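Local coordinates for hydrogenase maturation factor (PDB 3VTH), which probably transfers a carbamoyl group from carbamoyl phosphate to the C-terminal cysteine of HypE, at the cost of ATP, during [NiFe]-hydrogenase maturation, at residues Q390-K395 against S728-N733; H419-S424 against I737-A742; N364-S369 against G386-P391; A489-E494 against K696-G701. All coordinates share one frame; numbering follows the deposited sequence.

How the contacts relate
Contacts 1 and 2 lie side by side, their centres about 7 Å apart, because strands 392-393 and 420-423 are neighbours in one sheet; Leu394 N approaches His419 O to 2.7 Å, a probable hydrogen bond. Contact 3 shares Gln390 and Pro391 with contact 1 and carries the chain into that sheet. Contact 4 is nested in the loops closed by contacts 1 and 2, and touches contact 2 where Leu739 CD2 lies 3.6 Å from Ser490 O. Contacts 3 and 4 do not touch: their nearest atoms are about 9 Å apart and their centres about 22 Å. Contact 1 reaches AP2 through Asn733, while Ser700 of contact 4 has its side chain about 8 Å from the iron.

Contact 1 (Q390-K395 against S728-N733); sequences QPILLK and SKVPCN. With AP2 (phosphomethylphosphonic acid adenosyl ester), chain H.
Lys729 is the first residue of 728-733 to meet Ile392, and it does so with the root of its side chain: CB of Lys729 lies 4.1 Å from CD1 of Ile392, whereas the outer methylenes and the amine lead off from the contact. The backbone of 728-730 is also anchored by residues outside the two segments: the carboxylate of Glu494 accepts hydrogen bonds from the amide N atoms of Ser728, Lys729 and Val730, and Lys729 O is bonded to Arg383 NH1. Val730 follows, with CG1 anti to its carbonyl carbon (chi1 -52°). That branch faces Ile392 and takes in two of its atoms, CD1 at 4.0 Å and CG1 at 4.1 Å. On the strand side, the Ile392 backbone does not aim its CB at the loop; CG1 lies beside the backbone N (chi1 -57°), and the second bend, at chi2 -49°, carries CD1 across. The two side chains meet at a slant, by van der Waals contact alone, and Val730 also touches Ile423 and Leu739. Beyond Pro731 and Cys732 the loop leaves the strand and ends at Asn733, whose CB comes within 3.2 Å of the phosphonate oxygen O1A of AP2. Its amide is turned to protein: OD1 is bonded to Gly735 N, and ND2 to Ile381 O. Asp734, the next residue, binds AP2 through its backbone N and is an iron ligand, placing the loop between strand 723-726 and helix 737-749 in the nucleotide and metal site of the Kae1-like, actin-ATPase-clan domain.

Contact 2 (H419-S424 against I737-A742); sequences HYAFIS and ISLGQA
Ile423 and Leu739 carry their side chains across each other at about a right angle, CD1 of Ile423 lying 4.2 Å from CB of Leu739. Ile423 reaches out in an extended form, its CG1 anti to the backbone N (chi1 -174°), and its CD1 passes into the angle between Leu739 and Ser738. The hydroxyl of Ser738 borders this chain laterally: OG is 3.5 Å from CD1 of Ile423 and equally near its CG1. These are van der Waals contacts; the polar demand of OG is met by a hydrogen bond with Thr412 OG1. Two residues earlier in the same strand, Ala421 points its CB at the helix and meets the CD1 branch of Leu739 at 3.5 Å, a close methyl-to-methyl approach. Leu739 thus spans the two inward residues of the strand, offering CB to one and CD1 to the other, while Phe422 between them points away and stacks its ring on Phe450. No hydrogen bond crosses the contact, and all four touching residues are buried. The strand and helix axes come within 9.1 Å and run roughly antiparallel, at 147°. Helix 737-749, from the C-terminal part of the chain, therefore packs on one face of a sheet in which strand 392-393 adds to the edge beside 420-423, and strands 420-423, 414-417, 402-404, 456-460 and 478-481 form the 3-2-1-4-5 order expected of the RNase H-like core in the actin ATPase clan.

Contact 3 (N364-S369 against G386-P391); sequences NRIDDS and GYAPQP
Ile366 stretches toward Ala388 because CG1 is anti to its backbone N (chi1 -177°) and CD1 carries on nearly straight; Tyr387 instead swings its ring beside its own backbone N (chi1 -68°), to where Ser369 stands. CD1 of Ile366 comes 3.7 Å from Ala388 O and 4.1 Å from Ala388 CB. Ser369 meets one side of the ring obliquely: its OG is 3.4 Å from Tyr387 CD2, and its CB 3.8 Å from the same atom. The 387-390 backbone folds tightly, with a cis peptide before Pro389 and a 3.0 Å hydrogen bond from Gln390 N to Tyr387 O, as in a type VI turn. Arg280 forms a cation-pi contact with the same ring. With an alanine in place of Tyr387 the ring is gone, which would probably leave Arg280 without its aromatic partner and open a gap beside Ser369. Asp367, a magnesium ligand of this protein though without the ion in this chain, follows Ile366. The Ser369 hydroxyl bonds Ala384 N and Arg385 O, so it meets the ring by van der Waals contact: the two segments join by packing, while polar links run just ahead of Gly386, including the Asp368 OD1 to Arg385 NH2 salt bridge.

Contact 4 (A489-E494 against K696-G701); sequences ASCMAE and KVVLSG
Ser490 OG is held by two hydrogen-bonding partners, His487 O and Asn727 OD1, and across the contact it stands 4.0 Å from Ser700 OG, too far for a bond between the two hydroxyls. They are linked indirectly instead: Ser700 OG makes weak hydrogen bonds with the same two residues, to Asn727 ND2 and His487 O. As His487 is an iron ligand, this pair of serines borders its backbone as second-shell residues. Next to them the contact turns apolar. Val698 points its CB at the helix, and its two methyls divide the neighbours: CG1 meets Cys491, 3.5 Å from CB and 3.6 Å from SG, while CG2 lies 4.1 Å from CG of Met492. The Cys491 CB approach is tighter than an ordinary carbon contact, which marks the point where helix and strand are pressed closest. With chi1 at 178°, the Cys491 sulfur lies alongside the valine methyl, whereas the Met492 chain crosses Val698 at about a right angle. The axes approach to 8.1 Å with 119° between their directions. Strand 696-700 runs between the parallel strands 501-507 and 723-726; Leu699, pointing away, packs on helix 707-719. Helix 483-494 thus covers the other face here, and its Ala489 and Ala493 lie in turn against helix 737-749.

Contact 1 (Q390-K395 against S728-N733)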
loop_
_atom_site.group_PDB
_atom_site.type_symbol
_atom_site.label_atom_id
_atom_site.label_comp_id
_atom_site.label_asym_id
_atom_site.label_seq_id
_atom_site.Cartn_x
_atom_site.Cartn_y
_atom_site.Cartn_z
ATOM N N GLN A 390 -6.991 -1.787 7.603
ATOM C CA GLN A 390 -8.392 -1.378 7.358
ATOM C C GLN A 390 -8.921 -2.158 6.150
ATOM O O GLN A 390 -8.267 -2.180 5.079
ATOM C CB GLN A 390 -8.517 0.135 7.142
ATOM C CG GLN A 390 -9.951 0.624 6.819
ATOM C CD GLN A 390 -10.063 2.144 6.740
ATOM O OE1 GLN A 390 -9.174 2.874 7.171
ATOM N NE2 GLN A 390 -11.174 2.625 6.190
ATOM N N PRO A 391 -10.085 -2.820 6.319
ATOM C CA PRO A 391 -10.591 -3.648 5.232
ATOM C C PRO A 391 -11.205 -2.831 4.094
ATOM O O PRO A 391 -11.564 -1.663 4.280
ATOM C CB PRO A 391 -11.661 -4.498 5.910
ATOM C CG PRO A 391 -12.184 -3.584 7.046
ATOM C CD PRO A 391 -10.937 -2.905 7.530
ATOM N N ILE A 392 -11.293 -3.459 2.926
ATOM C CA ILE A 392 -12.108 -2.968 1.825
ATOM C C ILE A 392 -13.553 -3.409 2.082
ATOM O O ILE A 392 -13.821 -4.583 2.355
ATOM C CB ILE A 392 -11.606 -3.518 0.459
ATOM C CG1 ILE A 392 -10.122 -3.158 0.225
ATOM C CG2 ILE A 392 -12.480 -3.031 -0.711
ATOM C CD1 ILE A 392 -9.767 -1.700 0.461
ATOM N N LEU A 393 -14.472 -2.457 2.000
ATOM C CA LEU A 393 -15.882 -2.738 2.233
ATOM C C LEU A 393 -16.511 -3.380 1.013
ATOM O O LEU A 393 -16.387 -2.870 -0.116
ATOM C CB LEU A 393 -16.631 -1.463 2.626
ATOM C CG LEU A 393 -18.028 -1.621 3.248
ATOM C CD1 LEU A 393 -17.977 -2.482 4.502
ATOM C CD2 LEU A 393 -18.676 -0.252 3.545
ATOM N N LEU A 394 -17.157 -4.520 1.234
ATOM C CA LEU A 394 -17.919 -5.173 0.174
ATOM C C LEU A 394 -19.403 -4.781 0.274
ATOM O O LEU A 394 -19.899 -4.509 1.351
ATOM C CB LEU A 394 -17.712 -6.692 0.228
ATOM C CG LEU A 394 -16.230 -7.122 0.163
ATOM C CD1 LEU A 394 -16.025 -8.615 0.385
ATOM C CD2 LEU A 394 -15.585 -6.677 -1.155
ATOM N N LYS A 395 -20.092 -4.754 -0.863
ATOM C CA LYS A 395 -21.519 -4.387 -0.926
ATOM C C LYS A 395 -22.398 -5.430 -0.235
ATOM O O LYS A 395 -23.349 -5.092 0.467
ATOM C CB LYS A 395 -21.929 -4.205 -2.395
ATOM C CG LYS A 395 -23.396 -3.874 -2.645
ATOM C CD LYS A 395 -23.740 -4.085 -4.129
ATOM C CE LYS A 395 -25.251 -4.094 -4.385
ATOM N NZ LYS A 395 -25.882 -2.759 -4.120
ATOM N N SER A 728 -7.329 2.662 -6.577
ATOM C CA SER A 728 -7.123 3.820 -5.713
ATOM C C SER A 728 -6.770 3.416 -4.267
ATOM O O SER A 728 -5.792 3.877 -3.708
ATOM C CB SER A 728 -8.364 4.731 -5.759
ATOM O OG SER A 728 -8.175 5.876 -4.939
ATOM N N LYS A 729 -7.575 2.537 -3.694
ATOM C CA LYS A 729 -7.424 2.055 -2.316
ATOM C C LYS A 729 -6.445 0.903 -2.217
ATOM O O LYS A 729 -5.834 0.693 -1.157
ATOM C CB LYS A 729 -8.791 1.574 -1.805
ATOM C CG LYS A 729 -9.771 2.732 -1.605
ATOM C CD LYS A 729 -11.105 2.245 -1.061
ATOM C CE LYS A 729 -11.971 3.409 -0.599
ATOM N NZ LYS A 729 -12.197 4.424 -1.666
ATOM N N VAL A 730 -6.316 0.141 -3.310
ATOM C CA VAL A 730 -5.277 -0.901 -3.401
ATOM C C VAL A 730 -4.476 -0.603 -4.674
ATOM O O VAL A 730 -4.951 0.154 -5.511
ATOM C CB VAL A 730 -5.846 -2.367 -3.366
ATOM C CG1 VAL A 730 -6.792 -2.568 -2.145
ATOM C CG2 VAL A 730 -6.550 -2.754 -4.683
ATOM N N PRO A 731 -3.250 -1.132 -4.787
ATOM C CA PRO A 731 -2.432 -0.776 -5.951
ATOM C C PRO A 731 -2.920 -1.428 -7.264
ATOM O O PRO A 731 -3.580 -2.480 -7.239
ATOM C CB PRO A 731 -1.040 -1.313 -5.581
ATOM C CG PRO A 731 -1.050 -1.389 -4.045
ATOM C CD PRO A 731 -2.460 -1.866 -3.776
ATOM N N CYS A 732 -2.607 -0.776 -8.390
ATOM C CA CYS A 732 -2.803 -1.384 -9.694
ATOM C C CYS A 732 -1.657 -2.362 -9.962
ATOM O O CYS A 732 -1.747 -3.188 -10.863
ATOM C CB CYS A 732 -2.895 -0.313 -10.807
ATOM S SG CYS A 732 -1.393 0.699 -10.992
ATOM N N ASN A 733 -0.586 -2.272 -9.170
ATOM C CA ASN A 733 0.494 -3.275 -9.248
ATOM C C ASN A 733 0.100 -4.572 -8.529
ATOM O O ASN A 733 -1.024 -4.689 -8.049
ATOM C CB ASN A 733 1.836 -2.715 -8.756
ATOM C CG ASN A 733 1.825 -2.370 -7.262
ATOM O OD1 ASN A 733 1.377 -3.163 -6.419
ATOM N ND2 ASN A 733 2.338 -1.188 -6.933
HETATM P PB AP2 H . 3.865 -8.402 -12.947
HETATM O O1B AP2 H . 4.423 -7.661 -14.137
HETATM O O2B AP2 H . 2.401 -8.717 -12.984
HETATM O O3B AP2 H . 4.752 -9.548 -12.530
HETATM C C3A AP2 H . 4.067 -7.194 -11.611
HETATM P PA AP2 H . 3.029 -5.709 -11.748
HETATM O O1A AP2 H . 3.262 -5.075 -10.384
HETATM O O2A AP2 H . 1.618 -5.925 -12.237
HETATM O "O5'" AP2 H . 3.742 -4.821 -12.898
HETATM C "C5'" AP2 H . 5.009 -4.247 -12.598
HETATM C "C4'" AP2 H . 5.579 -3.818 -13.931
HETATM O "O4'" AP2 H . 4.891 -2.654 -14.393
HETATM C "C3'" AP2 H . 7.034 -3.406 -13.837
HETATM O "O3'" AP2 H . 7.888 -4.554 -13.811
HETATM C "C2'" AP2 H . 7.156 -2.571 -15.096
HETATM O "O2'" AP2 H . 7.363 -3.486 -16.180
HETATM C "C1'" AP2 H . 5.788 -1.884 -15.204
HETATM N N9 AP2 H . 5.959 -0.488 -14.709
HETATM C C8 AP2 H . 6.287 -0.085 -13.456
HETATM N N7 AP2 H . 6.410 1.268 -13.378
HETATM C C5 AP2 H . 6.154 1.761 -14.606
HETATM C C6 AP2 H . 6.114 3.107 -15.230
HETATM N N6 AP2 H . 6.363 4.228 -14.508
HETATM N N1 AP2 H . 5.819 3.172 -16.558
HETATM C C2 AP2 H . 5.545 2.075 -17.298
HETATM N N3 AP2 H . 5.579 0.822 -16.794
HETATM C C4 AP2 H . 5.871 0.609 -15.480
#

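Contact 2 (H419-S424 against I737-A742)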
loop_
_atom_site.group_PDB
_atom_site.type_symbol
_atom_site.label_atom_id
_atom_site.label_comp_id
_atom_site.label_asym_id
_atom_site.label_seq_id
_atom_site.Cartn_x
_atom_site.Cartn_y
_atom_site.Cartn_z
ATOM N N HIS A 419 -18.954 -8.562 5.379
ATOM C CA HIS A 419 -18.803 -7.725 4.196
ATOM C C HIS A 419 -17.438 -7.059 4.100
ATOM O O HIS A 419 -17.320 -5.984 3.523
ATOM C CB HIS A 419 -19.929 -6.695 4.069
ATOM C CG HIS A 419 -20.273 -6.009 5.351
ATOM N ND1 HIS A 419 -21.365 -6.363 6.112
ATOM C CD2 HIS A 419 -19.669 -4.992 6.011
ATOM C CE1 HIS A 419 -21.425 -5.589 7.185
ATOM N NE2 HIS A 419 -20.406 -4.749 7.147
ATOM N N TYR A 420 -16.404 -7.704 4.642
ATOM C CA TYR A 420 -15.052 -7.145 4.540
ATOM C C TYR A 420 -14.083 -7.989 3.735
ATOM O O TYR A 420 -14.109 -9.209 3.801
ATOM C CB TYR A 420 -14.449 -6.916 5.927
ATOM C CG TYR A 420 -15.250 -6.021 6.844
ATOM C CD1 TYR A 420 -15.449 -4.677 6.538
ATOM C CD2 TYR A 420 -15.757 -6.507 8.044
ATOM C CE1 TYR A 420 -16.154 -3.846 7.395
ATOM C CE2 TYR A 420 -16.486 -5.674 8.911
ATOM C CZ TYR A 420 -16.667 -4.351 8.568
ATOM O OH TYR A 420 -17.371 -3.527 9.390
ATOM N N ALA A 421 -13.216 -7.312 2.982
ATOM C CA ALA A 421 -12.053 -7.947 2.381
ATOM C C ALA A 421 -10.856 -7.385 3.154
ATOM O O ALA A 421 -10.497 -6.219 2.995
ATOM C CB ALA A 421 -11.959 -7.607 0.894
ATOM N N PHE A 422 -10.328 -8.200 4.055
ATOM C CA PHE A 422 -9.157 -7.854 4.835
ATOM C C PHE A 422 -7.932 -8.145 3.987
ATOM O O PHE A 422 -7.401 -9.264 4.016
ATOM C CB PHE A 422 -9.102 -8.697 6.107
ATOM C CG PHE A 422 -10.151 -8.331 7.122
ATOM C CD1 PHE A 422 -10.008 -7.183 7.909
ATOM C CD2 PHE A 422 -11.276 -9.135 7.302
ATOM C CE1 PHE A 422 -10.994 -6.832 8.867
ATOM C CE2 PHE A 422 -12.251 -8.807 8.252
ATOM C CZ PHE A 422 -12.115 -7.660 9.036
ATOM N N ILE A 423 -7.519 -7.164 3.195
ATOM C CA ILE A 423 -6.283 -7.296 2.428
ATOM C C ILE A 423 -5.091 -6.977 3.367
ATOM O O ILE A 423 -5.117 -6.003 4.145
ATOM C CB ILE A 423 -6.295 -6.409 1.144
ATOM C CG1 ILE A 423 -5.048 -6.685 0.283
ATOM C CG2 ILE A 423 -6.413 -4.920 1.507
ATOM C CD1 ILE A 423 -5.080 -6.044 -1.148
ATOM N N SER A 424 -4.072 -7.823 3.336
ATOM C CA SER A 424 -2.958 -7.671 4.261
ATOM C C SER A 424 -2.139 -6.462 3.875
ATOM O O SER A 424 -2.178 -6.001 2.721
ATOM C CB SER A 424 -2.064 -8.911 4.229
ATOM O OG SER A 424 -1.228 -8.944 3.071
ATOM N N ILE A 737 -3.461 -7.667 -6.411
ATOM C CA ILE A 737 -3.936 -8.931 -7.010
ATOM C C ILE A 737 -4.837 -9.760 -6.062
ATOM O O ILE A 737 -5.850 -10.283 -6.486
ATOM C CB ILE A 737 -2.723 -9.770 -7.492
ATOM C CG1 ILE A 737 -2.153 -9.197 -8.812
ATOM C CG2 ILE A 737 -3.029 -11.243 -7.591
ATOM C CD1 ILE A 737 -3.021 -9.435 -10.066
ATOM N N SER A 738 -4.462 -9.855 -4.787
ATOM C CA SER A 738 -5.224 -10.664 -3.831
ATOM C C SER A 738 -6.680 -10.213 -3.660
ATOM O O SER A 738 -7.558 -11.038 -3.449
ATOM C CB SER A 738 -4.503 -10.709 -2.482
ATOM O OG SER A 738 -4.518 -9.418 -1.882
ATOM N N LEU A 739 -6.950 -8.912 -3.752
ATOM C CA LEU A 739 -8.329 -8.427 -3.677
ATOM C C LEU A 739 -9.167 -8.903 -4.880
ATOM O O LEU A 739 -10.324 -9.335 -4.714
ATOM C CB LEU A 739 -8.381 -6.906 -3.537
ATOM C CG LEU A 739 -9.782 -6.293 -3.509
ATOM C CD1 LEU A 739 -10.619 -6.770 -2.246
ATOM C CD2 LEU A 739 -9.722 -4.787 -3.578
ATOM N N GLY A 740 -8.573 -8.835 -6.075
ATOM C CA GLY A 740 -9.221 -9.341 -7.285
ATOM C C GLY A 740 -9.479 -10.840 -7.228
ATOM O O GLY A 740 -10.590 -11.288 -7.560
ATOM N N GLN A 741 -8.472 -11.615 -6.803
ATOM C CA GLN A 741 -8.642 -13.062 -6.623
ATOM C C GLN A 741 -9.790 -13.354 -5.669
ATOM O O GLN A 741 -10.575 -14.270 -5.905
ATOM C CB GLN A 741 -7.387 -13.727 -6.049
ATOM C CG GLN A 741 -6.142 -13.691 -6.936
ATOM C CD GLN A 741 -4.894 -14.143 -6.190
ATOM O OE1 GLN A 741 -4.802 -13.998 -4.959
ATOM N NE2 GLN A 741 -3.910 -14.676 -6.937
ATOM N N ALA A 742 -9.862 -12.581 -4.585
ATOM C CA ALA A 742 -10.886 -12.777 -3.549
ATOM C C ALA A 742 -12.290 -12.564 -4.085
ATOM O O ALA A 742 -13.159 -13.391 -3.859
ATOM C CB ALA A 742 -10.626 -11.866 -2.332
#

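Contact 3 (N364-S369 against G386-P391)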
loop_
_atom_site.group_PDB
_atom_site.type_symbol
_atom_site.label_atom_id
_atom_site.label_comp_id
_atom_site.label_asym_id
_atom_site.label_seq_id
_atom_site.Cartn_x
_atom_site.Cartn_y
_atom_site.Cartn_z
ATOM N N ASN A 364 3.101 -6.592 15.397
ATOM C CA ASN A 364 2.879 -6.780 13.979
ATOM C C ASN A 364 3.711 -5.774 13.205
ATOM O O ASN A 364 3.394 -4.586 13.184
ATOM C CB ASN A 364 1.378 -6.610 13.658
ATOM C CG ASN A 364 0.491 -7.530 14.508
ATOM O OD1 ASN A 364 -0.341 -7.060 15.302
ATOM N ND2 ASN A 364 0.690 -8.837 14.373
ATOM N N ARG A 365 4.782 -6.232 12.567
ATOM C CA ARG A 365 5.627 -5.290 11.822
ATOM C C ARG A 365 4.853 -4.833 10.587
ATOM O O ARG A 365 3.956 -5.551 10.113
ATOM C CB ARG A 365 6.956 -5.948 11.431
ATOM C CG ARG A 365 6.902 -6.721 10.110
ATOM C CD ARG A 365 8.127 -7.564 9.985
ATOM N NE ARG A 365 8.055 -8.757 10.825
ATOM C CZ ARG A 365 9.116 -9.454 11.204
ATOM N NH1 ARG A 365 10.339 -9.062 10.837
ATOM N NH2 ARG A 365 8.964 -10.522 11.972
ATOM N N ILE A 366 5.175 -3.638 10.076
ATOM C CA ILE A 366 4.471 -3.084 8.923
ATOM C C ILE A 366 5.299 -1.971 8.280
ATOM O O ILE A 366 5.778 -1.078 8.959
ATOM C CB ILE A 366 3.023 -2.588 9.309
ATOM C CG1 ILE A 366 2.250 -2.068 8.093
ATOM C CG2 ILE A 366 3.064 -1.529 10.438
ATOM C CD1 ILE A 366 0.682 -2.027 8.304
ATOM N N ASP A 367 5.491 -2.049 6.967
ATOM C CA ASP A 367 6.269 -1.032 6.258
ATOM C C ASP A 367 5.539 0.298 6.119
ATOM O O ASP A 367 4.324 0.360 6.266
ATOM C CB ASP A 367 6.631 -1.559 4.865
ATOM C CG ASP A 367 7.789 -2.528 4.910
ATOM O OD1 ASP A 367 8.913 -2.098 5.245
ATOM O OD2 ASP A 367 7.569 -3.726 4.640
ATOM N N ASP A 368 6.278 1.351 5.793
ATOM C CA ASP A 368 5.654 2.613 5.400
ATOM C C ASP A 368 4.832 2.423 4.128
ATOM O O ASP A 368 5.210 1.639 3.250
ATOM C CB ASP A 368 6.722 3.688 5.141
ATOM C CG ASP A 368 7.556 3.998 6.370
ATOM O OD1 ASP A 368 7.082 3.751 7.514
ATOM O OD2 ASP A 368 8.707 4.471 6.182
ATOM N N SER A 369 3.701 3.116 4.051
ATOM C CA SER A 369 2.901 3.148 2.826
ATOM C C SER A 369 3.544 4.105 1.826
ATOM O O SER A 369 4.284 5.007 2.218
ATOM C CB SER A 369 1.476 3.618 3.123
ATOM O OG SER A 369 0.776 2.629 3.853
ATOM N N GLY A 386 -0.660 2.805 8.359
ATOM C CA GLY A 386 -1.636 3.901 8.263
ATOM C C GLY A 386 -2.844 3.593 7.392
ATOM O O GLY A 386 -3.866 4.275 7.509
ATOM N N TYR A 387 -2.745 2.558 6.547
ATOM C CA TYR A 387 -3.865 2.096 5.706
ATOM C C TYR A 387 -4.300 0.682 6.091
ATOM O O TYR A 387 -5.425 0.467 6.520
ATOM C CB TYR A 387 -3.490 2.134 4.215
ATOM C CG TYR A 387 -3.302 3.529 3.656
ATOM C CD1 TYR A 387 -4.255 4.088 2.780
ATOM C CD2 TYR A 387 -2.194 4.308 4.030
ATOM C CE1 TYR A 387 -4.088 5.379 2.273
ATOM C CE2 TYR A 387 -2.022 5.598 3.532
ATOM C CZ TYR A 387 -2.964 6.129 2.650
ATOM O OH TYR A 387 -2.761 7.405 2.142
ATOM N N ALA A 388 -3.406 -0.286 5.915
ATOM C CA ALA A 388 -3.626 -1.620 6.435
ATOM C C ALA A 388 -3.581 -1.571 7.959
ATOM O O ALA A 388 -2.779 -0.831 8.539
ATOM C CB ALA A 388 -2.570 -2.590 5.903
ATOM N N PRO A 389 -4.395 -2.404 8.622
ATOM C CA PRO A 389 -5.223 -3.455 8.045
ATOM C C PRO A 389 -6.706 -3.064 7.840
ATOM O O PRO A 389 -7.587 -3.926 7.942
ATOM C CB PRO A 389 -5.145 -4.536 9.113
ATOM C CG PRO A 389 -5.178 -3.714 10.421
ATOM C CD PRO A 389 -4.422 -2.430 10.099
ATOM N N GLN A 390 -6.991 -1.787 7.603
ATOM C CA GLN A 390 -8.392 -1.378 7.358
ATOM C C GLN A 390 -8.921 -2.158 6.150
ATOM O O GLN A 390 -8.267 -2.180 5.079
ATOM C CB GLN A 390 -8.517 0.135 7.142
ATOM C CG GLN A 390 -9.951 0.624 6.819
ATOM C CD GLN A 390 -10.063 2.144 6.740
ATOM O OE1 GLN A 390 -9.174 2.874 7.171
ATOM N NE2 GLN A 390 -11.174 2.625 6.190
ATOM N N PRO A 391 -10.085 -2.820 6.319
ATOM C CA PRO A 391 -10.591 -3.648 5.232
ATOM C C PRO A 391 -11.205 -2.831 4.094
ATOM O O PRO A 391 -11.564 -1.663 4.280
ATOM C CB PRO A 391 -11.661 -4.498 5.910
ATOM C CG PRO A 391 -12.184 -3.584 7.046
ATOM C CD PRO A 391 -10.937 -2.905 7.530
#

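Contact 4 (A489-E494 against K696-G701)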
loop_
_atom_site.group_PDB
_atom_site.type_symbol
_atom_site.label_atom_id
_atom_site.label_comp_id
_atom_site.label_asym_id
_atom_site.label_seq_id
_atom_site.Cartn_x
_atom_site.Cartn_y
_atom_site.Cartn_z
ATOM N N ALA A 489 -10.361 -7.207 -11.643
ATOM C CA ALA A 489 -11.324 -7.432 -10.556
ATOM C C ALA A 489 -10.975 -6.645 -9.289
ATOM O O ALA A 489 -11.884 -6.230 -8.560
ATOM C CB ALA A 489 -11.430 -8.915 -10.222
ATOM N N SER A 490 -9.680 -6.445 -9.030
ATOM C CA SER A 490 -9.248 -5.658 -7.866
ATOM C C SER A 490 -9.806 -4.240 -7.934
ATOM O O SER A 490 -10.277 -3.701 -6.927
ATOM C CB SER A 490 -7.719 -5.662 -7.679
ATOM O OG SER A 490 -7.024 -4.827 -8.606
ATOM N N CYS A 491 -9.768 -3.653 -9.124
ATOM C CA CYS A 491 -10.365 -2.336 -9.343
ATOM C C CYS A 491 -11.899 -2.396 -9.275
ATOM O O CYS A 491 -12.520 -1.559 -8.617
ATOM C CB CYS A 491 -9.887 -1.751 -10.670
ATOM S SG CYS A 491 -10.616 -0.159 -11.047
ATOM N N MET A 492 -12.513 -3.394 -9.916
ATOM C CA MET A 492 -13.973 -3.575 -9.820
ATOM C C MET A 492 -14.448 -3.657 -8.365
ATOM O O MET A 492 -15.445 -3.025 -8.000
ATOM C CB MET A 492 -14.421 -4.826 -10.580
ATOM C CG MET A 492 -14.213 -4.757 -12.094
ATOM S SD MET A 492 -14.585 -6.316 -12.928
ATOM C CE MET A 492 -16.374 -6.335 -12.713
ATOM N N ALA A 493 -13.742 -4.446 -7.554
ATOM C CA ALA A 493 -14.019 -4.574 -6.121
ATOM C C ALA A 493 -14.086 -3.220 -5.371
ATOM O O ALA A 493 -14.987 -3.007 -4.566
ATOM C CB ALA A 493 -12.972 -5.493 -5.460
ATOM N N GLU A 494 -13.120 -2.330 -5.625
ATOM C CA GLU A 494 -13.062 -0.993 -4.985
ATOM C C GLU A 494 -14.233 -0.150 -5.385
ATOM O O GLU A 494 -14.693 0.700 -4.612
ATOM C CB GLU A 494 -11.860 -0.172 -5.466
ATOM C CG GLU A 494 -10.527 -0.699 -5.214
ATOM C CD GLU A 494 -9.475 0.392 -5.365
ATOM O OE1 GLU A 494 -9.766 1.576 -5.044
ATOM O OE2 GLU A 494 -8.371 0.063 -5.822
ATOM N N LYS A 696 -18.138 0.844 -19.688
ATOM C CA LYS A 696 -17.274 0.903 -18.513
ATOM C C LYS A 696 -15.915 0.313 -18.854
ATOM O O LYS A 696 -15.831 -0.789 -19.431
ATOM C CB LYS A 696 -17.875 0.139 -17.333
ATOM C CG LYS A 696 -19.148 0.785 -16.727
ATOM C CD LYS A 696 -19.510 0.100 -15.418
ATOM C CE LYS A 696 -20.758 0.719 -14.755
ATOM N NZ LYS A 696 -21.987 0.559 -15.565
ATOM N N VAL A 697 -14.870 1.059 -18.499
ATOM C CA VAL A 697 -13.496 0.666 -18.761
ATOM C C VAL A 697 -12.723 0.678 -17.451
ATOM O O VAL A 697 -12.757 1.677 -16.716
ATOM C CB VAL A 697 -12.801 1.637 -19.721
ATOM C CG1 VAL A 697 -11.330 1.210 -19.948
ATOM C CG2 VAL A 697 -13.551 1.719 -21.050
ATOM N N VAL A 698 -12.034 -0.428 -17.171
ATOM C CA VAL A 698 -11.194 -0.565 -15.989
ATOM C C VAL A 698 -9.721 -0.628 -16.424
ATOM O O VAL A 698 -9.356 -1.416 -17.305
ATOM C CB VAL A 698 -11.555 -1.854 -15.193
ATOM C CG1 VAL A 698 -10.550 -2.102 -14.073
ATOM C CG2 VAL A 698 -12.970 -1.767 -14.631
ATOM N N LEU A 699 -8.880 0.187 -15.787
ATOM C CA LEU A 699 -7.453 0.183 -16.064
ATOM C C LEU A 699 -6.728 -0.352 -14.853
ATOM O O LEU A 699 -6.884 0.182 -13.754
ATOM C CB LEU A 699 -6.941 1.606 -16.378
ATOM C CG LEU A 699 -7.777 2.465 -17.338
ATOM C CD1 LEU A 699 -7.269 3.931 -17.337
ATOM C CD2 LEU A 699 -7.755 1.898 -18.748
ATOM N N SER A 700 -5.956 -1.418 -15.033
ATOM C CA SER A 700 -5.171 -1.969 -13.911
ATOM C C SER A 700 -3.915 -2.686 -14.418
ATOM O O SER A 700 -3.683 -2.760 -15.623
ATOM C CB SER A 700 -6.043 -2.892 -13.043
ATOM O OG SER A 700 -5.399 -3.169 -11.804
ATOM N N GLY A 701 -3.114 -3.215 -13.497
ATOM C CA GLY A 701 -1.824 -3.786 -13.851
ATOM C C GLY A 701 -0.774 -2.735 -13.566
ATOM O O GLY A 701 -1.049 -1.533 -13.629
#